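Local structure of hypothetical protein (Geobacillus stearothermophilus, 1U84) at residues D21-G24 with A29-V32; R11-W16 with L79-A84. The protein is of unknown function, a small all-helical protein assigned to a domain family whose biochemical role has not been established. All coordinates share one frame; numbering follows the deposited sequence.

Contact 1: D21-G24 with A29-V32; sequences DPFG and AYDV
Tyr30 reaches across the connection between helices 8-20 and 31-41 and puts its phenol oxygen into a type I beta turn running from Asp21 to Gly24. The turn starts where helix 8-20 has just ended: Asp21 is the first residue to leave helical geometry, with positive phi, and the weak backbone bond from Gly24 N to Asp21 O closes the turn at 3.3 Å. The second segment begins with Ala29, whose CB does not reach the turn but lies 4.0 Å above one face of the Tyr30 ring, offset toward the rim. Tyr30 follows at the N-cap position, with CG anti to its carbonyl carbon and beside its backbone N (chi1 -55°), which brings the ring's hydroxyl to the turn while Asp31 begins the helix behind it. Two hydrogen bonds grip the hydroxyl. It donates to Asp21 OD1, with 2.6 Å between Tyr30 OH and that oxygen, and accepts from the backbone of the turn, Phe23 N lying 3.2 Å from Tyr30 OH with an N-H...O angle of 156°. The Asp21 oxygen sits at the edge of the ring, in its plane, although the carboxylate itself is turned 65° from the ring. Pro22 adds an apolar touch, its CD 3.7 Å from Tyr30 CZ. Leu25 also packs on the Tyr30 side chain, and Ile66, from another loop, meets Pro22 and Phe23. The carboxylate is thus a hub for the loop: besides the phenol, OD1 takes the backbone N-H of Leu25 and OD2 that of Gly26, which fixes its rotation. Toward Tyr30 OH, Asp21 OD1 offers its anti lone pair, the one directed away from OD2.

Contact 2: R11-W16 with L79-A84; sequences RLLLEW and LELKQA
Leu81 plugs into a pocket formed by Leu12, Leu13 and Trp16, joining two nearly antiparallel helices of this helical bundle. The segments 11-16 and 79-84 run at 168° to each other, with their axes 10.6 Å apart at closest approach. The tight part centres on one methyl. Leu81 CD2 lies over the face of the Trp16 six-membered ring, 3.7 Å from its centroid and 12° off the normal, a CH-pi contact. The same methyl meets Leu12 CD2 at 3.7 Å and Leu13 CD2 at 3.8 Å, so three side chains close on it. With CG anti to the backbone N (chi1 178°), Leu81 reaches across to helix 8-20, and its CB comes within 3.4 Å of Trp16 CZ3 on the way. Leu12 CG packs under the same face of the indole, beside Leu81 CD2. Cut back to an alanine, this position would probably keep the CB touch on Trp16 but strip the indole face of the CD2 methyl and open a gap among Leu12, Leu13 and Trp16. On the inner side the contact runs on into the core, where Leu13 also packs on Leu38 and Leu78. The outer side is looser: Trp16 is exposed, with a bound 1,2-ethanediol about 4 Å from its side chain. Since no hydrogen bond or salt bridge joins the segments, cohesion probably rests on dispersion and apolar fit, with water displaced mainly on the Leu13 side.

Helix 8-20 ties the two contacts together: contact 2 uses its middle turns, and contact 1 starts just beyond its C-terminal end. Along the chain, contact 1 lies nested inside the long loop that contact 2 closes, one bridging neighbouring helices and the other bringing in the last helix, 68-85. Their centres are about 17 Å apart and their nearest atoms about 5 Å, so they do not touch. Helix 31-41, which begins at contact 1, packs on helix 8-20 through Leu38 on Leu13 and through Ala34 and Leu38 on Leu14. No active site is known; the 1,2-ethanediol near Trp16 belongs to contact 2 and probably came from the crystallisation liquor.

Contact 1: D21-G24 with A29-V32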
ATOM      1  N   ASP A  21      -0.270  -2.126  -8.801  1.00 10.40           N
ATOM      2  CA  ASP A  21       0.351  -2.988  -9.827  1.00 11.26           C
ATOM      3  C   ASP A  21       1.657  -2.394 -10.407  1.00 11.29           C
ATOM      4  O   ASP A  21       1.765  -2.136 -11.630  1.00 12.02           O
ATOM      5  CB  ASP A  21      -0.669  -3.343 -10.928  1.00 11.94           C
ATOM      6  CG  ASP A  21      -0.169  -4.449 -11.863  1.00 13.27           C
ATOM      7  OD1 ASP A  21       0.888  -5.066 -11.575  1.00 12.07           O
ATOM      8  OD2 ASP A  21      -0.842  -4.691 -12.896  1.00 16.82           O
ATOM      9  N   PRO A  22       2.669  -2.184  -9.559  1.00 11.18           N
ATOM     10  CA  PRO A  22       3.917  -1.537  -9.981  1.00 12.08           C
ATOM     11  C   PRO A  22       4.712  -2.319 -11.010  1.00 13.04           C
ATOM     12  O   PRO A  22       5.519  -1.728 -11.719  1.00 14.49           O
ATOM     13  CB  PRO A  22       4.725  -1.451  -8.693  1.00 13.56           C
ATOM     14  CG  PRO A  22       4.154  -2.553  -7.829  1.00 10.84           C
ATOM     15  CD  PRO A  22       2.700  -2.509  -8.113  1.00  9.89           C
ATOM     16  N   PHE A  23       4.463  -3.623 -11.125  1.00 12.29           N
ATOM     17  CA  PHE A  23       5.267  -4.423 -12.062  1.00 12.44           C
ATOM     18  C   PHE A  23       4.449  -4.996 -13.225  1.00 11.88           C
ATOM     19  O   PHE A  23       4.926  -5.866 -13.964  1.00 12.02           O
ATOM     20  CB  PHE A  23       6.028  -5.502 -11.286  1.00 12.58           C
ATOM     21  CG  PHE A  23       6.994  -4.941 -10.287  1.00 12.16           C
ATOM     22  CD1 PHE A  23       8.000  -4.060 -10.698  1.00 15.15           C
ATOM     23  CD2 PHE A  23       6.877  -5.249  -8.933  1.00 11.56           C
ATOM     24  CE1 PHE A  23       8.908  -3.516  -9.764  1.00 16.84           C
ATOM     25  CE2 PHE A  23       7.768  -4.702  -7.987  1.00 12.95           C
ATOM     26  CZ  PHE A  23       8.771  -3.823  -8.414  1.00 14.37           C
ATOM     27  N   GLY A  24       3.215  -4.523 -13.394  1.00 12.08           N
ATOM     28  CA  GLY A  24       2.400  -4.961 -14.548  1.00 12.34           C
ATOM     29  C   GLY A  24       2.102  -6.452 -14.521  1.00 12.74           C
ATOM     30  O   GLY A  24       2.197  -7.160 -15.533  1.00 12.05           O
ATOM     31  N   ALA A  29      -1.973 -10.342  -8.287  1.00 14.92           N
ATOM     32  CA  ALA A  29      -0.668 -10.905  -8.011  1.00 13.60           C
ATOM     33  C   ALA A  29      -0.113 -10.463  -6.651  1.00 11.92           C
ATOM     34  O   ALA A  29       1.002 -10.857  -6.276  1.00 11.10           O
ATOM     35  CB  ALA A  29       0.325 -10.519  -9.132  1.00 13.77           C
ATOM     36  N   TYR A  30      -0.861  -9.608  -5.945  1.00 10.21           N
ATOM     37  CA  TYR A  30      -0.283  -8.914  -4.764  1.00  8.70           C
ATOM     38  C   TYR A  30      -1.031  -9.095  -3.465  1.00  9.37           C
ATOM     39  O   TYR A  30      -0.908  -8.264  -2.559  1.00 10.23           O
ATOM     40  CB  TYR A  30      -0.186  -7.405  -5.037  1.00  8.70           C
ATOM     41  CG  TYR A  30       0.591  -7.006  -6.285  1.00  7.45           C
ATOM     42  CD1 TYR A  30       1.969  -6.775  -6.233  1.00  7.38           C
ATOM     43  CD2 TYR A  30      -0.090  -6.780  -7.491  1.00  8.95           C
ATOM     44  CE1 TYR A  30       2.672  -6.388  -7.376  1.00  7.97           C
ATOM     45  CE2 TYR A  30       0.603  -6.386  -8.648  1.00  9.22           C
ATOM     46  CZ  TYR A  30       1.952  -6.143  -8.569  1.00  8.13           C
ATOM     47  OH  TYR A  30       2.608  -5.739  -9.702  1.00  9.99           O
ATOM     48  N   ASP A  31      -1.812 -10.166  -3.334  1.00  9.28           N
ATOM     49  CA  ASP A  31      -2.646 -10.316  -2.122  1.00 10.12           C
ATOM     50  C   ASP A  31      -1.837 -10.315  -0.835  1.00  9.72           C
ATOM     51  O   ASP A  31      -2.278  -9.742   0.185  1.00  8.74           O
ATOM     52  CB  ASP A  31      -3.491 -11.599  -2.188  1.00 10.82           C
ATOM     53  CG  ASP A  31      -4.547 -11.557  -3.271  1.00 14.68           C
ATOM     54  OD1 ASP A  31      -4.861 -10.467  -3.808  1.00 14.96           O
ATOM     55  OD2 ASP A  31      -5.085 -12.637  -3.565  1.00 20.81           O
ATOM     56  N   VAL A  32      -0.659 -10.929  -0.859  1.00  8.58           N
ATOM     57  CA  VAL A  32       0.194 -11.020   0.342  1.00  8.55           C
ATOM     58  C   VAL A  32       0.693  -9.602   0.708  1.00  7.75           C
ATOM     59  O   VAL A  32       0.578  -9.144   1.857  1.00  7.85           O
ATOM     60  CB  VAL A  32       1.352 -11.975   0.079  1.00  9.53           C
ATOM     61  CG1 VAL A  32       2.395 -11.910   1.193  1.00  7.85           C
ATOM     62  CG2 VAL A  32       0.798 -13.388  -0.077  1.00  6.66           C
TER

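Contact 2: R11-W16 with L79-A84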
ATOM      1  N   ARG A  11     -11.618  -3.379   2.408  1.00 10.81           N
ATOM      2  CA  ARG A  11     -11.692  -3.977   1.062  1.00 11.95           C
ATOM      3  C   ARG A  11     -11.252  -2.958   0.013  1.00 12.08           C
ATOM      4  O   ARG A  11     -10.536  -3.308  -0.949  1.00 10.78           O
ATOM      5  CB  ARG A  11     -13.092  -4.555   0.762  1.00 12.53           C
ATOM      6  CG  ARG A  11     -13.379  -5.845   1.517  1.00 15.34           C
ATOM      7  CD  ARG A  11     -14.694  -6.510   1.033  1.00 17.06           C
ATOM      8  NE  ARG A  11     -15.842  -5.602   1.024  1.00 22.94           N
ATOM      9  CZ  ARG A  11     -16.703  -5.447   2.031  1.00 25.72           C
ATOM     10  NH1 ARG A  11     -16.555  -6.137   3.161  1.00 24.60           N
ATOM     11  NH2 ARG A  11     -17.721  -4.590   1.910  1.00 28.16           N
ATOM     12  N   LEU A  12     -11.676  -1.707   0.197  1.00 11.74           N
ATOM     13  CA  LEU A  12     -11.318  -0.633  -0.740  1.00 11.58           C
ATOM     14  C   LEU A  12      -9.813  -0.370  -0.720  1.00 10.79           C
ATOM     15  O   LEU A  12      -9.160  -0.283  -1.774  1.00 10.21           O
ATOM     16  CB  LEU A  12     -12.093   0.642  -0.408  1.00 12.41           C
ATOM     17  CG  LEU A  12     -12.101   1.712  -1.483  1.00 16.90           C
ATOM     18  CD1 LEU A  12     -12.512   1.120  -2.841  1.00 18.32           C
ATOM     19  CD2 LEU A  12     -13.063   2.781  -1.026  1.00 18.09           C
ATOM     20  N   LEU A  13      -9.247  -0.274   0.481  1.00  9.59           N
ATOM     21  CA  LEU A  13      -7.805  -0.142   0.599  1.00  8.23           C
ATOM     22  C   LEU A  13      -7.067  -1.295  -0.096  1.00  7.58           C
ATOM     23  O   LEU A  13      -6.122  -1.073  -0.841  1.00  8.34           O
ATOM     24  CB  LEU A  13      -7.350  -0.076   2.070  1.00  8.89           C
ATOM     25  CG  LEU A  13      -7.772   1.192   2.804  1.00  8.92           C
ATOM     26  CD1 LEU A  13      -7.676   0.948   4.284  1.00  9.61           C
ATOM     27  CD2 LEU A  13      -6.895   2.382   2.391  1.00  9.85           C
ATOM     28  N   LEU A  14      -7.493  -2.518   0.165  1.00  8.50           N
ATOM     29  CA  LEU A  14      -6.880  -3.674  -0.496  1.00  8.67           C
ATOM     30  C   LEU A  14      -6.992  -3.592  -2.021  1.00  8.82           C
ATOM     31  O   LEU A  14      -6.031  -3.929  -2.738  1.00 10.43           O
ATOM     32  CB  LEU A  14      -7.429  -5.012   0.010  1.00  9.92           C
ATOM     33  CG  LEU A  14      -7.044  -5.389   1.457  1.00  9.06           C
ATOM     34  CD1 LEU A  14      -7.917  -6.533   1.956  1.00  9.63           C
ATOM     35  CD2 LEU A  14      -5.543  -5.710   1.632  1.00  9.21           C
ATOM     36  N   GLU A  15      -8.156  -3.203  -2.516  1.00 10.12           N
ATOM     37  CA  GLU A  15      -8.329  -2.993  -3.969  1.00 11.27           C
ATOM     38  C   GLU A  15      -7.350  -1.991  -4.542  1.00 10.63           C
ATOM     39  O   GLU A  15      -6.685  -2.260  -5.554  1.00 10.38           O
ATOM     40  CB  GLU A  15      -9.761  -2.594  -4.301  1.00 12.56           C
ATOM     41  CG  GLU A  15     -10.738  -3.744  -4.255  1.00 18.88           C
ATOM     42  CD  GLU A  15     -12.182  -3.256  -4.385  1.00 27.16           C
ATOM     43  OE1 GLU A  15     -12.623  -2.440  -3.534  1.00 29.74           O
ATOM     44  OE2 GLU A  15     -12.873  -3.697  -5.335  1.00 31.68           O
ATOM     45  N   TRP A  16      -7.227  -0.846  -3.878  1.00 10.35           N
ATOM     46  CA  TRP A  16      -6.281   0.186  -4.309  1.00 10.85           C
ATOM     47  C   TRP A  16      -4.842  -0.310  -4.309  1.00  9.56           C
ATOM     48  O   TRP A  16      -4.068   0.006  -5.213  1.00  9.77           O
ATOM     49  CB  TRP A  16      -6.401   1.406  -3.401  1.00 12.14           C
ATOM     50  CG  TRP A  16      -7.643   2.216  -3.614  1.00 15.20           C
ATOM     51  CD1 TRP A  16      -8.773   1.850  -4.296  1.00 15.75           C
ATOM     52  CD2 TRP A  16      -7.918   3.492  -3.038  1.00 18.53           C
ATOM     53  NE1 TRP A  16      -9.702   2.859  -4.249  1.00 18.44           N
ATOM     54  CE2 TRP A  16      -9.210   3.871  -3.459  1.00 19.85           C
ATOM     55  CE3 TRP A  16      -7.182   4.375  -2.241  1.00 19.78           C
ATOM     56  CZ2 TRP A  16      -9.785   5.093  -3.087  1.00 19.11           C
ATOM     57  CZ3 TRP A  16      -7.767   5.585  -1.859  1.00 18.68           C
ATOM     58  CH2 TRP A  16      -9.050   5.937  -2.301  1.00 17.72           C
ATOM     59  N   LEU A  79      -3.705   6.922   2.941  1.00  9.79           N
ATOM     60  CA  LEU A  79      -4.001   7.666   4.160  1.00 10.00           C
ATOM     61  C   LEU A  79      -5.118   8.679   3.928  1.00 11.17           C
ATOM     62  O   LEU A  79      -5.907   8.940   4.853  1.00 12.16           O
ATOM     63  CB  LEU A  79      -2.741   8.366   4.688  1.00 10.97           C
ATOM     64  CG  LEU A  79      -1.721   7.399   5.308  1.00  9.35           C
ATOM     65  CD1 LEU A  79      -0.363   8.056   5.608  1.00 12.83           C
ATOM     66  CD2 LEU A  79      -2.267   6.732   6.562  1.00 10.39           C
ATOM     67  N   GLU A  80      -5.211   9.221   2.704  1.00 12.37           N
ATOM     68  CA  GLU A  80      -6.359  10.097   2.349  1.00 14.52           C
ATOM     69  C   GLU A  80      -7.680   9.365   2.504  1.00 15.04           C
ATOM     70  O   GLU A  80      -8.634   9.896   3.114  1.00 15.95           O
ATOM     71  CB  GLU A  80      -6.256  10.619   0.925  1.00 15.20           C
ATOM     72  CG  GLU A  80      -5.258  11.719   0.795  1.00 19.75           C
ATOM     73  CD  GLU A  80      -4.963  12.033  -0.643  1.00 25.66           C
ATOM     74  OE1 GLU A  80      -5.742  11.578  -1.533  1.00 27.25           O
ATOM     75  OE2 GLU A  80      -3.951  12.732  -0.874  1.00 29.78           O
ATOM     76  N   LEU A  81      -7.729   8.126   2.020  1.00 14.38           N
ATOM     77  CA  LEU A  81      -8.934   7.308   2.209  1.00 15.35           C
ATOM     78  C   LEU A  81      -9.204   6.968   3.671  1.00 15.38           C
ATOM     79  O   LEU A  81     -10.330   7.082   4.133  1.00 15.61           O
ATOM     80  CB  LEU A  81      -8.876   6.039   1.368  1.00 15.24           C
ATOM     81  CG  LEU A  81     -10.077   5.100   1.541  1.00 18.14           C
ATOM     82  CD1 LEU A  81     -11.405   5.799   1.287  1.00 21.41           C
ATOM     83  CD2 LEU A  81      -9.917   3.878   0.667  1.00 18.74           C
ATOM     84  N   LYS A  82      -8.178   6.526   4.395  1.00 13.91           N
ATOM     85  CA  LYS A  82      -8.303   6.243   5.817  1.00 14.34           C
ATOM     86  C   LYS A  82      -8.851   7.471   6.573  1.00 15.14           C
ATOM     87  O   LYS A  82      -9.756   7.356   7.419  1.00 15.22           O
ATOM     88  CB  LYS A  82      -6.940   5.807   6.389  1.00 13.67           C
ATOM     89  CG  LYS A  82      -6.941   5.411   7.876  1.00 13.08           C
ATOM     90  CD  LYS A  82      -5.526   5.511   8.401  1.00 12.81           C
ATOM     91  CE  LYS A  82      -5.398   4.805   9.719  1.00 13.08           C
ATOM     92  NZ  LYS A  82      -4.054   5.088  10.284  1.00 12.60           N
ATOM     93  N   GLN A  83      -8.314   8.640   6.258  1.00 16.68           N
ATOM     94  CA  GLN A  83      -8.728   9.862   6.950  1.00 18.72           C
ATOM     95  C   GLN A  83     -10.161  10.249   6.566  1.00 19.99           C
ATOM     96  O   GLN A  83     -10.957  10.649   7.431  1.00 20.18           O
ATOM     97  CB  GLN A  83      -7.735  10.994   6.666  1.00 19.11           C
ATOM     98  CG  GLN A  83      -6.404  10.813   7.397  1.00 21.16           C
ATOM     99  CD  GLN A  83      -5.223  11.498   6.701  1.00 23.19           C
ATOM    100  OE1 GLN A  83      -5.399  12.332   5.802  1.00 27.90           O
ATOM    101  NE2 GLN A  83      -4.007  11.125   7.105  1.00 25.52           N
ATOM    102  N   ALA A  84     -10.487  10.100   5.287  1.00 21.68           N
ATOM    103  CA  ALA A  84     -11.825  10.428   4.786  1.00 23.50           C
ATOM    104  C   ALA A  84     -12.903   9.575   5.455  1.00 25.47           C
ATOM    105  O   ALA A  84     -14.053  10.023   5.596  1.00 25.50           O
ATOM    106  CB  ALA A  84     -11.886  10.302   3.287  1.00 23.50           C
TER